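Local coordinates for protein MmoQ Response regulator (Methylococcus capsulatus, PDB 3LJX) that forms the HDOD-containing part of a longer response regulator that probably makes cyclic di-GMP from two GTP molecules, at residues 19-24 and 43-48; 27-32 and 85-90; 48-53 and 69-74; 55-60 and 75-80. All blocks are in the same frame, centred on the assembly; numbering follows the deposited sequence. Where two conformers were deposited one is given.

Contact 1. Residues 19-24 and 43-48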
loop_
_atom_site.group_PDB
_atom_site.type_symbol
_atom_site.label_atom_id
_atom_site.label_comp_id
_atom_site.label_asym_id
_atom_site.label_seq_id
_atom_site.Cartn_x
_atom_site.Cartn_y
_atom_site.Cartn_z
ATOM N N SER A 19 -5.783 15.657 -2.746
ATOM C CA SER A 19 -6.903 16.605 -2.772
ATOM C C SER A 19 -8.031 16.160 -3.688
ATOM O O SER A 19 -9.191 16.152 -3.284
ATOM C CB SER A 19 -6.428 17.999 -3.181
ATOM O OG SER A 19 -5.657 18.573 -2.143
ATOM N N ARG A 20 -7.690 15.781 -4.916
ATOM C CA ARG A 20 -8.696 15.366 -5.892
ATOM C C ARG A 20 -9.433 14.095 -5.455
ATOM O O ARG A 20 -10.648 13.973 -5.604
ATOM C CB ARG A 20 -8.050 15.140 -7.262
ATOM C CG ARG A 20 -9.031 14.654 -8.323
ATOM C CD ARG A 20 -8.317 14.234 -9.604
ATOM N NE ARG A 20 -7.417 13.103 -9.385
ATOM C CZ ARG A 20 -6.702 12.518 -10.343
ATOM N NH1 ARG A 20 -6.776 12.956 -11.595
ATOM N NH2 ARG A 20 -5.910 11.492 -10.052
ATOM N N THR A 21 -8.678 13.140 -4.933
ATOM C CA THR A 21 -9.245 11.891 -4.445
ATOM C C THR A 21 -10.138 12.130 -3.209
ATOM O O THR A 21 -11.249 11.595 -3.112
ATOM C CB THR A 21 -8.115 10.905 -4.111
ATOM O OG1 THR A 21 -7.358 10.643 -5.302
ATOM C CG2 THR A 21 -8.674 9.609 -3.563
ATOM N N ALA A 22 -9.656 12.941 -2.273
ATOM C CA ALA A 22 -10.463 13.281 -1.111
ATOM C C ALA A 22 -11.768 13.937 -1.567
ATOM O O ALA A 22 -12.852 13.528 -1.144
ATOM C CB ALA A 22 -9.695 14.189 -0.148
ATOM N N ALA A 23 -11.672 14.933 -2.446
ATOM C CA ALA A 23 -12.877 15.621 -2.929
ATOM C C ALA A 23 -13.894 14.618 -3.442
ATOM O O ALA A 23 -15.076 14.691 -3.101
ATOM C CB ALA A 23 -12.538 16.630 -4.018
ATOM N N ALA A 24 -13.431 13.671 -4.252
ATOM C CA ALA A 24 -14.325 12.671 -4.830
ATOM C C ALA A 24 -14.871 11.685 -3.790
ATOM O O ALA A 24 -16.008 11.219 -3.900
ATOM C CB ALA A 24 -13.637 11.928 -5.958
ATOM N N ILE A 43 -12.666 4.409 -2.314
ATOM C CA ILE A 43 -11.838 4.570 -1.118
ATOM C C ILE A 43 -10.529 3.803 -1.282
ATOM O O ILE A 43 -9.474 4.237 -0.812
ATOM C CB ILE A 43 -12.562 4.063 0.142
ATOM C CG1 ILE A 43 -13.620 5.074 0.595
ATOM C CG2 ILE A 43 -11.577 3.809 1.276
ATOM C CD1 ILE A 43 -14.493 4.584 1.734
ATOM N N GLN A 44 -10.593 2.658 -1.957
ATOM C CA GLN A 44 -9.406 1.827 -2.036
ATOM C C GLN A 44 -8.406 2.356 -3.068
ATOM O O GLN A 44 -7.405 1.704 -3.339
ATOM C CB GLN A 44 -9.754 0.365 -2.293
ATOM C CG GLN A 44 -10.227 0.100 -3.700
ATOM C CD GLN A 44 -10.438 -1.375 -3.946
ATOM O OE1 GLN A 44 -10.454 -2.170 -3.002
ATOM N NE2 GLN A 44 -10.595 -1.755 -5.217
ATOM N N THR A 45 -8.665 3.534 -3.634
ATOM C CA THR A 45 -7.635 4.208 -4.424
ATOM C C THR A 45 -6.726 5.039 -3.508
ATOM O O THR A 45 -5.706 5.580 -3.956
ATOM C CB THR A 45 -8.207 5.142 -5.513
ATOM O OG1 THR A 45 -8.993 6.178 -4.904
ATOM C CG2 THR A 45 -9.050 4.367 -6.511
ATOM N N ASP A 46 -7.095 5.143 -2.230
ATOM C CA ASP A 46 -6.318 5.955 -1.291
ATOM C C ASP A 46 -5.671 5.128 -0.174
ATOM O O ASP A 46 -6.367 4.556 0.672
ATOM C CB ASP A 46 -7.175 7.064 -0.681
ATOM C CG ASP A 46 -6.397 7.909 0.306
ATOM O OD1 ASP A 46 -5.392 8.533 -0.111
ATOM O OD2 ASP A 46 -6.779 7.947 1.496
ATOM N N PRO A 47 -4.332 5.065 -0.173
ATOM C CA PRO A 47 -3.596 4.312 0.850
ATOM C C PRO A 47 -3.913 4.787 2.276
ATOM O O PRO A 47 -4.160 3.934 3.134
ATOM C CB PRO A 47 -2.128 4.579 0.500
ATOM C CG PRO A 47 -2.135 4.904 -0.978
ATOM C CD PRO A 47 -3.452 5.599 -1.232
ATOM N N ALA A 48 -3.928 6.100 2.532
ATOM C CA ALA A 48 -4.199 6.590 3.893
ATOM C C ALA A 48 -5.550 6.101 4.433
ATOM O O ALA A 48 -5.609 5.431 5.473
ATOM C CB ALA A 48 -4.119 8.129 3.967
#
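T21, on helix 19-29 of the HDOD domain, points its CB bond at the turn formed by T45 and D46, and its methyl group does all the touching. With OG1 beside the backbone N (chi1 -61°), CG2 stands anti to that N and leads toward the turn. There CG2 lies 3.7 Å from OG1 of T45 and 4.1 Å from CB of D46, while the threonine side chain runs at a slant to both partners. These are van der Waals contacts of a methyl with a hydroxyl and a methylene, for which a short beta-branched residue is well suited.

The polar ends of the turn are engaged elsewhere. T45 OG1 is hydrogen-bonded to the carbonyl of L42, three residues back in the chain. D46 is the N-cap of helix 47-58: with CG anti to its backbone N (chi1 179°), the carboxylate is carried beyond the contact, leaving CB to face T21, and OD2 accepts the amide of L49, besides bonding to the hydroxyl of T17. An aspartate fits here because its short arm can reach the open N-H groups of the first helical turn. The turn from I43 to D46 is of type I, closed by D46 N to I43 O at 2.9 Å.

Helix 19-29 thus rests on the corner between helices 36-43 and 47-58, while T45 and P47 also pack against helix 106-125 and P47 against helix 132-141.

Contact 2. Residues 27-32 and 85-90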
loop_
_atom_site.group_PDB
_atom_site.type_symbol
_atom_site.label_atom_id
_atom_site.label_comp_id
_atom_site.label_asym_id
_atom_site.label_seq_id
_atom_site.Cartn_x
_atom_site.Cartn_y
_atom_site.Cartn_z
ATOM N N ASN A 27 -17.513 13.657 -1.855
ATOM C CA ASN A 27 -18.683 13.797 -2.705
ATOM C C ASN A 27 -19.559 12.555 -2.647
ATOM O O ASN A 27 -20.758 12.636 -2.408
ATOM C CB ASN A 27 -18.264 14.063 -4.145
ATOM C CG ASN A 27 -19.446 14.101 -5.088
ATOM O OD1 ASN A 27 -19.721 13.129 -5.801
ATOM N ND2 ASN A 27 -20.168 15.222 -5.088
ATOM N N LEU A 28 -18.943 11.400 -2.859
ATOM C CA LEU A 28 -19.646 10.118 -2.804
ATOM C C LEU A 28 -20.180 9.811 -1.397
ATOM O O LEU A 28 -21.297 9.323 -1.232
ATOM C CB LEU A 28 -18.710 9.002 -3.261
ATOM C CG LEU A 28 -19.391 7.730 -3.724
ATOM C CD1 LEU A 28 -20.344 8.059 -4.875
ATOM C CD2 LEU A 28 -18.339 6.694 -4.143
ATOM N N ALA A 29 -19.372 10.092 -0.381
ATOM C CA ALA A 29 -19.771 9.807 0.986
ATOM C C ALA A 29 -21.001 10.634 1.398
ATOM O O ALA A 29 -21.815 10.188 2.210
ATOM C CB ALA A 29 -18.598 10.039 1.946
ATOM N N GLN A 30 -21.130 11.830 0.830
ATOM C CA GLN A 30 -22.258 12.709 1.135
ATOM C C GLN A 30 -23.425 12.455 0.202
ATOM O O GLN A 30 -24.472 13.079 0.327
ATOM C CB GLN A 30 -21.845 14.170 1.029
ATOM C CG GLN A 30 -20.906 14.604 2.113
ATOM C CD GLN A 30 -20.107 15.839 1.725
ATOM O OE1 GLN A 30 -19.344 16.366 2.531
ATOM N NE2 GLN A 30 -20.276 16.303 0.493
ATOM N N ARG A 31 -23.240 11.549 -0.748
ATOM C CA ARG A 31 -24.301 11.271 -1.689
ATOM C C ARG A 31 -25.392 10.493 -0.971
ATOM O O ARG A 31 -25.114 9.540 -0.245
ATOM C CB ARG A 31 -23.773 10.519 -2.908
ATOM C CG ARG A 31 -24.518 10.876 -4.186
ATOM C CD ARG A 31 -23.654 10.710 -5.433
ATOM N NE ARG A 31 -23.327 9.317 -5.724
ATOM C CZ ARG A 31 -24.186 8.301 -5.657
ATOM N NH1 ARG A 31 -25.451 8.501 -5.305
ATOM N NH2 ARG A 31 -23.774 7.074 -5.947
ATOM N N GLU A 32 -26.632 10.927 -1.165
ATOM C CA GLU A 32 -27.778 10.332 -0.494
ATOM C C GLU A 32 -27.727 8.813 -0.574
ATOM O O GLU A 32 -27.747 8.125 0.451
ATOM C CB GLU A 32 -29.077 10.846 -1.124
ATOM C CG GLU A 32 -30.343 10.562 -0.319
ATOM C CD GLU A 32 -30.631 11.627 0.730
ATOM O OE1 GLU A 32 -29.674 12.132 1.358
ATOM O OE2 GLU A 32 -31.823 11.953 0.927
ATOM N N GLN A 85 -18.385 7.099 8.032
ATOM C CA GLN A 85 -17.809 8.057 8.980
ATOM C C GLN A 85 -16.328 8.348 8.685
ATOM O O GLN A 85 -15.888 9.496 8.765
ATOM C CB GLN A 85 -17.969 7.554 10.421
ATOM C CG GLN A 85 -19.412 7.556 10.917
ATOM C CD GLN A 85 -19.936 8.958 11.126
ATOM O OE1 GLN A 85 -19.272 9.785 11.756
ATOM N NE2 GLN A 85 -21.131 9.239 10.603
ATOM N N PHE A 86 -15.554 7.312 8.364
ATOM C CA PHE A 86 -14.137 7.509 8.079
ATOM C C PHE A 86 -13.972 8.303 6.793
ATOM O O PHE A 86 -13.108 9.192 6.697
ATOM C CB PHE A 86 -13.409 6.168 7.983
ATOM C CG PHE A 86 -13.061 5.593 9.319
ATOM C CD1 PHE A 86 -11.879 5.945 9.949
ATOM C CD2 PHE A 86 -13.932 4.729 9.967
ATOM C CE1 PHE A 86 -11.556 5.428 11.200
ATOM C CE2 PHE A 86 -13.623 4.212 11.222
ATOM C CZ PHE A 86 -12.434 4.564 11.841
ATOM N N ALA A 87 -14.809 7.984 5.806
ATOM C CA ALA A 87 -14.822 8.726 4.543
ATOM C C ALA A 87 -15.193 10.208 4.726
ATOM O O ALA A 87 -14.556 11.089 4.143
ATOM C CB ALA A 87 -15.735 8.053 3.530
ATOM N N LEU A 88 -16.200 10.485 5.554
ATOM C CA LEU A 88 -16.607 11.868 5.809
ATOM C C LEU A 88 -15.563 12.585 6.643
ATOM O O LEU A 88 -15.563 13.811 6.720
ATOM C CB LEU A 88 -17.945 11.924 6.550
ATOM C CG LEU A 88 -19.176 11.364 5.837
ATOM C CD1 LEU A 88 -20.312 11.166 6.833
ATOM C CD2 LEU A 88 -19.600 12.264 4.685
ATOM N N SER A 89 -14.673 11.836 7.287
ATOM C CA SER A 89 -13.703 12.483 8.169
ATOM C C SER A 89 -12.670 13.278 7.375
ATOM O O SER A 89 -12.020 14.162 7.918
ATOM C CB SER A 89 -13.016 11.482 9.103
ATOM O OG SER A 89 -12.045 10.733 8.398
ATOM N N LEU A 90 -12.520 12.975 6.088
ATOM C CA LEU A 90 -11.579 13.728 5.259
ATOM C C LEU A 90 -11.933 15.222 5.235
ATOM O O LEU A 90 -11.050 16.067 5.075
ATOM C CB LEU A 90 -11.507 13.164 3.835
ATOM C CG LEU A 90 -11.097 11.698 3.699
ATOM C CD1 LEU A 90 -11.210 11.279 2.259
ATOM C CD2 LEU A 90 -9.690 11.446 4.241
#
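A29 and L88 carry most of this packing between two helices of the all-helical HDOD domain, where the last turn of helix 19-29 lies against the end of helix 80-88. The CB of A29 points at the other helix and meets two groups there: the CB of A87, at 3.8 Å, and a methyl of L88. Two alanines facing each other have nothing beyond CB to hold the backbones apart, and the CA atoms of A29 and L88 come within 6.1 Å.

L88 starts out differently. Its CB bond does not aim at the partner helix, but with CG beside the backbone N (chi1 -63°) the branch is carried round until CD2 reaches it. A leucine suits this place because its chain is long enough for that one methyl to cross to the other helix. A87 also touches I25 and I43, which extends the apolar patch inward, whereas Q30 lies at the exposed margin and contributes the aliphatic part of its chain. The carbonyl of A29 receives a weak hydrogen bond from NE of R84.

CD2 of L88 is shared between two partners at equal range, 3.7 Å from CB of A29 and 3.7 Å from CG of Q30.

Contact 3. Residues 48-53 and 69-74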
loop_
_atom_site.group_PDB
_atom_site.type_symbol
_atom_site.label_atom_id
_atom_site.label_comp_id
_atom_site.label_asym_id
_atom_site.label_seq_id
_atom_site.Cartn_x
_atom_site.Cartn_y
_atom_site.Cartn_z
ATOM N N ALA A 48 -3.928 6.100 2.532
ATOM C CA ALA A 48 -4.199 6.590 3.893
ATOM C C ALA A 48 -5.550 6.101 4.433
ATOM O O ALA A 48 -5.609 5.431 5.473
ATOM C CB ALA A 48 -4.119 8.129 3.967
ATOM N N LEU A 49 -6.635 6.428 3.731
ATOM C CA LEU A 49 -7.972 6.106 4.237
ATOM C C LEU A 49 -8.192 4.599 4.299
ATOM O O LEU A 49 -8.862 4.095 5.203
ATOM C CB LEU A 49 -9.067 6.780 3.400
ATOM C CG LEU A 49 -10.495 6.630 3.944
ATOM C CD1 LEU A 49 -10.618 7.058 5.427
ATOM C CD2 LEU A 49 -11.447 7.409 3.081
ATOM N N THR A 50 -7.606 3.880 3.343
ATOM C CA THR A 50 -7.689 2.419 3.329
ATOM C C THR A 50 -7.043 1.775 4.558
ATOM O O THR A 50 -7.617 0.875 5.183
ATOM C CB THR A 50 -7.061 1.853 2.070
ATOM O OG1 THR A 50 -7.858 2.247 0.943
ATOM C CG2 THR A 50 -7.014 0.355 2.166
ATOM N N GLY A 51 -5.847 2.243 4.902
ATOM C CA GLY A 51 -5.192 1.827 6.132
ATOM C C GLY A 51 -6.024 2.069 7.389
ATOM O O GLY A 51 -6.194 1.150 8.197
ATOM N N ARG A 52 -6.536 3.293 7.565
ATOM C CA ARG A 52 -7.338 3.652 8.742
ATOM C C ARG A 52 -8.514 2.709 8.889
ATOM O O ARG A 52 -8.811 2.234 9.977
ATOM C CB ARG A 52 -7.896 5.078 8.630
ATOM C CG ARG A 52 -6.969 6.200 9.063
ATOM C CD ARG A 52 -7.728 7.548 9.134
ATOM N NE ARG A 52 -8.523 7.683 10.359
ATOM C CZ ARG A 52 -9.178 8.787 10.715
ATOM N NH1 ARG A 52 -9.144 9.865 9.937
ATOM N NH2 ARG A 52 -9.866 8.817 11.848
ATOM N N ILE A 53 -9.191 2.458 7.770
ATOM C CA ILE A 53 -10.354 1.578 7.767
ATOM C C ILE A 53 -9.989 0.145 8.156
ATOM O O ILE A 53 -10.649 -0.452 8.996
ATOM C CB ILE A 53 -11.092 1.629 6.409
ATOM C CG1 ILE A 53 -11.774 2.994 6.265
ATOM C CG2 ILE A 53 -12.130 0.498 6.314
ATOM C CD1 ILE A 53 -12.155 3.350 4.854
ATOM N N ALA A 69 -8.951 -7.448 4.768
ATOM C CA ALA A 69 -7.851 -6.935 3.967
ATOM C C ALA A 69 -8.376 -6.285 2.688
ATOM O O ALA A 69 -7.690 -6.253 1.667
ATOM C CB ALA A 69 -6.867 -8.066 3.635
ATOM N N SER A 70 -9.601 -5.781 2.744
ATOM C CA SER A 70 -10.125 -4.944 1.673
ATOM C C SER A 70 -11.222 -4.024 2.219
ATOM O O SER A 70 -11.923 -4.368 3.183
ATOM C CB SER A 70 -10.697 -5.811 0.562
ATOM O OG SER A 70 -11.828 -6.514 1.044
ATOM N N VAL A 71 -11.387 -2.857 1.603
ATOM C CA VAL A 71 -12.421 -1.947 2.062
ATOM C C VAL A 71 -13.793 -2.626 2.011
ATOM O O VAL A 71 -14.591 -2.489 2.940
ATOM C CB VAL A 71 -12.434 -0.659 1.252
ATOM C CG1 VAL A 71 -13.398 0.353 1.875
ATOM C CG2 VAL A 71 -11.020 -0.087 1.174
ATOM N N ILE A 72 -14.066 -3.382 0.946
ATOM C CA ILE A 72 -15.392 -4.000 0.821
ATOM C C ILE A 72 -15.630 -5.035 1.939
ATOM O O ILE A 72 -16.734 -5.131 2.487
ATOM C CB ILE A 72 -15.618 -4.609 -0.560
ATOM C CG1 ILE A 72 -17.082 -5.018 -0.728
ATOM C CG2 ILE A 72 -14.695 -5.793 -0.779
ATOM C CD1 ILE A 72 -18.042 -3.852 -0.730
ATOM N N ASP A 73 -14.594 -5.786 2.303
ATOM C CA ASP A 73 -14.724 -6.707 3.436
ATOM C C ASP A 73 -14.878 -5.973 4.767
ATOM O O ASP A 73 -15.622 -6.419 5.644
ATOM C CB ASP A 73 -13.557 -7.684 3.491
ATOM C CG ASP A 73 -13.561 -8.646 2.321
ATOM O OD1 ASP A 73 -14.668 -9.093 1.929
ATOM O OD2 ASP A 73 -12.463 -8.942 1.789
ATOM N N ALA A 74 -14.187 -4.850 4.923
ATOM C CA ALA A 74 -14.376 -4.055 6.135
ATOM C C ALA A 74 -15.839 -3.597 6.246
ATOM O O ALA A 74 -16.460 -3.681 7.318
ATOM C CB ALA A 74 -13.424 -2.861 6.159
#
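T50 meets V71 where helix 47-58 packs against the beginning of helix 71-78, a buried helix-helix contact in the HDOD domain. Following the first helix along the chain, L49 comes just before this point and turns instead to I43 and F86. T50 itself has OG1 beside its backbone N (chi1 -67°), which brings the hydroxyl back to the carbonyl of D46, one turn earlier, for a hydrogen bond. That bond gives the buried hydroxyl a partner in the N-cap residue of its own helix and lets threonine behave toward V71 much as an apolar residue. CG2 of V71 lies 3.9 Å from OG1 and 4.2 Å from CG2 of T50, the two side chains crossing at about a right angle.

One turn on, I53 points its CB bond at the other helix and uses both of its branches. CG2 packs on A74 CB at 3.6 Å, where the small alanine leaves room for a close approach, and CD1 extends to CG1 of V71 at 4.4 Å. The beta-branched isoleucine can therefore touch two successive turns of helix 71-78 at once, while it also meets V83 and F86.

The start of that helix is fixed by S70, its N-cap. OG accepts the backbone N of D73 at 3.1 Å (N-H to acceptor angle 154°) and donates to D73 OD2 at 2.6 Å, approaching from above the carboxylate plane; D73 OD1 is in a salt bridge with K133.

Contact 4. Residues 55-60 and 75-80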
loop_
_atom_site.group_PDB
_atom_site.type_symbol
_atom_site.label_atom_id
_atom_site.label_comp_id
_atom_site.label_asym_id
_atom_site.label_seq_id
_atom_site.Cartn_x
_atom_site.Cartn_y
_atom_site.Cartn_z
ATOM N N ARG A 55 -7.474 -0.782 9.857
ATOM C CA ARG A 55 -7.010 -0.762 11.228
ATOM C C ARG A 55 -8.186 -0.722 12.207
ATOM O O ARG A 55 -8.182 -1.385 13.259
ATOM C CB ARG A 55 -6.127 0.455 11.423
ATOM C CG ARG A 55 -5.736 0.701 12.850
ATOM C CD ARG A 55 -4.671 1.764 12.898
ATOM N NE ARG A 55 -4.584 2.352 14.220
ATOM C CZ ARG A 55 -5.096 3.532 14.540
ATOM N NH1 ARG A 55 -5.723 4.262 13.621
ATOM N NH2 ARG A 55 -4.969 3.982 15.781
ATOM N N PHE A 56 -9.189 0.072 11.858
ATOM C CA PHE A 56 -10.388 0.155 12.669
ATOM C C PHE A 56 -11.056 -1.219 12.684
ATOM O O PHE A 56 -11.401 -1.739 13.747
ATOM C CB PHE A 56 -11.333 1.224 12.101
ATOM C CG PHE A 56 -12.703 1.229 12.723
ATOM C CD1 PHE A 56 -13.786 0.672 12.056
ATOM C CD2 PHE A 56 -12.915 1.813 13.966
ATOM C CE1 PHE A 56 -15.057 0.687 12.620
ATOM C CE2 PHE A 56 -14.190 1.830 14.539
ATOM C CZ PHE A 56 -15.258 1.262 13.865
ATOM N N ALA A 57 -11.204 -1.812 11.501
ATOM C CA ALA A 57 -11.952 -3.065 11.352
ATOM C C ALA A 57 -11.221 -4.224 11.989
ATOM O O ALA A 57 -11.842 -5.221 12.340
ATOM C CB ALA A 57 -12.205 -3.375 9.864
ATOM N N ASN A 58 -9.897 -4.106 12.110
ATOM C CA ASN A 58 -9.079 -5.192 12.664
ATOM C C ASN A 58 -8.691 -4.975 14.130
ATOM O O ASN A 58 -8.049 -5.834 14.746
ATOM C CB ASN A 58 -7.834 -5.429 11.786
ATOM C CG ASN A 58 -8.199 -5.994 10.407
ATOM O OD1 ASN A 58 -9.236 -6.641 10.259
ATOM N ND2 ASN A 58 -7.359 -5.745 9.404
ATOM N N ALA A 59 -9.084 -3.825 14.682
ATOM C CA ALA A 59 -8.813 -3.502 16.085
ATOM C C ALA A 59 -9.415 -4.535 17.028
ATOM O O ALA A 59 -10.480 -5.080 16.762
ATOM C CB ALA A 59 -9.325 -2.107 16.430
ATOM N N PRO A 60 -8.731 -4.790 18.149
ATOM C CA PRO A 60 -9.121 -5.832 19.111
ATOM C C PRO A 60 -10.543 -5.646 19.630
ATOM O O PRO A 60 -10.729 -4.968 20.636
ATOM C CB PRO A 60 -8.140 -5.631 20.276
ATOM C CG PRO A 60 -7.014 -4.802 19.729
ATOM C CD PRO A 60 -7.598 -3.974 18.625
ATOM N N ILE A 75 -16.394 -3.129 5.132
ATOM C CA ILE A 75 -17.780 -2.681 5.113
ATOM C C ILE A 75 -18.730 -3.806 5.537
ATOM O O ILE A 75 -19.562 -3.609 6.421
ATOM C CB ILE A 75 -18.189 -2.169 3.731
ATOM C CG1 ILE A 75 -17.509 -0.837 3.433
ATOM C CG2 ILE A 75 -19.686 -1.985 3.670
ATOM C CD1 ILE A 75 -17.880 -0.271 2.065
ATOM N N ASP A 76 -18.598 -4.981 4.920
ATOM C CA ASP A 76 -19.415 -6.142 5.298
ATOM C C ASP A 76 -19.285 -6.429 6.787
ATOM O O ASP A 76 -20.240 -6.838 7.429
ATOM C CB ASP A 76 -18.999 -7.403 4.527
ATOM C CG ASP A 76 -19.147 -7.253 3.019
ATOM O OD1 ASP A 76 -19.823 -6.297 2.574
ATOM O OD2 ASP A 76 -18.576 -8.094 2.280
ATOM N N LEU A 77 -18.090 -6.227 7.332
ATOM C CA LEU A 77 -17.836 -6.583 8.721
ATOM C C LEU A 77 -18.386 -5.558 9.721
ATOM O O LEU A 77 -19.148 -5.924 10.613
ATOM C CB LEU A 77 -16.341 -6.807 8.955
ATOM C CG LEU A 77 -15.954 -7.153 10.392
ATOM C CD1 LEU A 77 -16.510 -8.527 10.756
ATOM C CD2 LEU A 77 -14.443 -7.120 10.555
ATOM N N VAL A 78 -18.009 -4.285 9.574
ATOM C CA VAL A 78 -18.387 -3.263 10.557
ATOM C C VAL A 78 -19.609 -2.403 10.159
ATOM O O VAL A 78 -20.181 -1.705 10.993
ATOM C CB VAL A 78 -17.191 -2.340 10.923
ATOM C CG1 VAL A 78 -16.061 -3.154 11.522
ATOM C CG2 VAL A 78 -16.711 -1.565 9.713
ATOM N N GLY A 79 -20.012 -2.482 8.897
ATOM C CA GLY A 79 -21.195 -1.790 8.427
ATOM C C GLY A 79 -20.805 -0.600 7.575
ATOM O O GLY A 79 -19.761 0.031 7.810
ATOM N N LEU A 80 -21.632 -0.300 6.577
ATOM C CA LEU A 80 -21.428 0.881 5.731
ATOM C C LEU A 80 -21.445 2.218 6.506
ATOM O O LEU A 80 -20.655 3.118 6.209
ATOM C CB LEU A 80 -22.458 0.918 4.587
ATOM C CG LEU A 80 -22.507 2.202 3.736
ATOM C CD1 LEU A 80 -21.148 2.572 3.151
ATOM C CD2 LEU A 80 -23.507 2.059 2.619
#
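V78 is the main bump of this contact, set into the shallow hollow that A57 leaves beside the larger F56. Because A57 ends at CB, CG1 of V78 can sink as far as the backbone, 4.1 Å from the CA of A57. The other methyl, CG2, abuts the ring of F56 at its edge, near the ring plane, with CE1 at 4.0 Å. F56 reaches this place because its CG stands anti to the backbone N (chi1 170°), which carries the ring out from its helix to form one wall of the hollow.

Next to V78, L77 lays CD2 against the carbonyl O of A57 at 3.7 Å, and the two neighbours both rest on one alanine near the ends of helices 47-58 and 71-78. The chain then turns at G79, whose positive phi (107°) suits a residue without a side chain and which occupies the N-cap position of helix 80-88. The F56 ring also meets that of F86.

Apart from the L77 methyl resting on a backbone carbonyl, the contact is apolar and depends on complementary shape, not on directed bonds. Any gain from shedding water is probably partial, since F56 at its margin is exposed; the amide of N58 is engaged elsewhere, with V68 and W192.

How the contacts relate
Contacts 3 and 4 hold the same pair, helices 47-58 and 71-78, at successive levels, and meet where A74 CB lies 3.9 Å from A57 CB. Contact 3 is the buried level; contact 4, farther from the centre of the chain, has an exposed aromatic at its margin. Contacts 1 and 2 both use helix 19-29, one joining it to the turn that leads into helix 47-58, the other to helix 80-88, and both are partly buried. Contacts 2 and 4 are joined through F86 and F56. Chemistry follows place: contacts 2 and 4 are mainly apolar, whereas contacts 1 and 3 each bring in a threonine hydroxyl bonded to a nearby backbone carbonyl, on a buried residue only in contact 3.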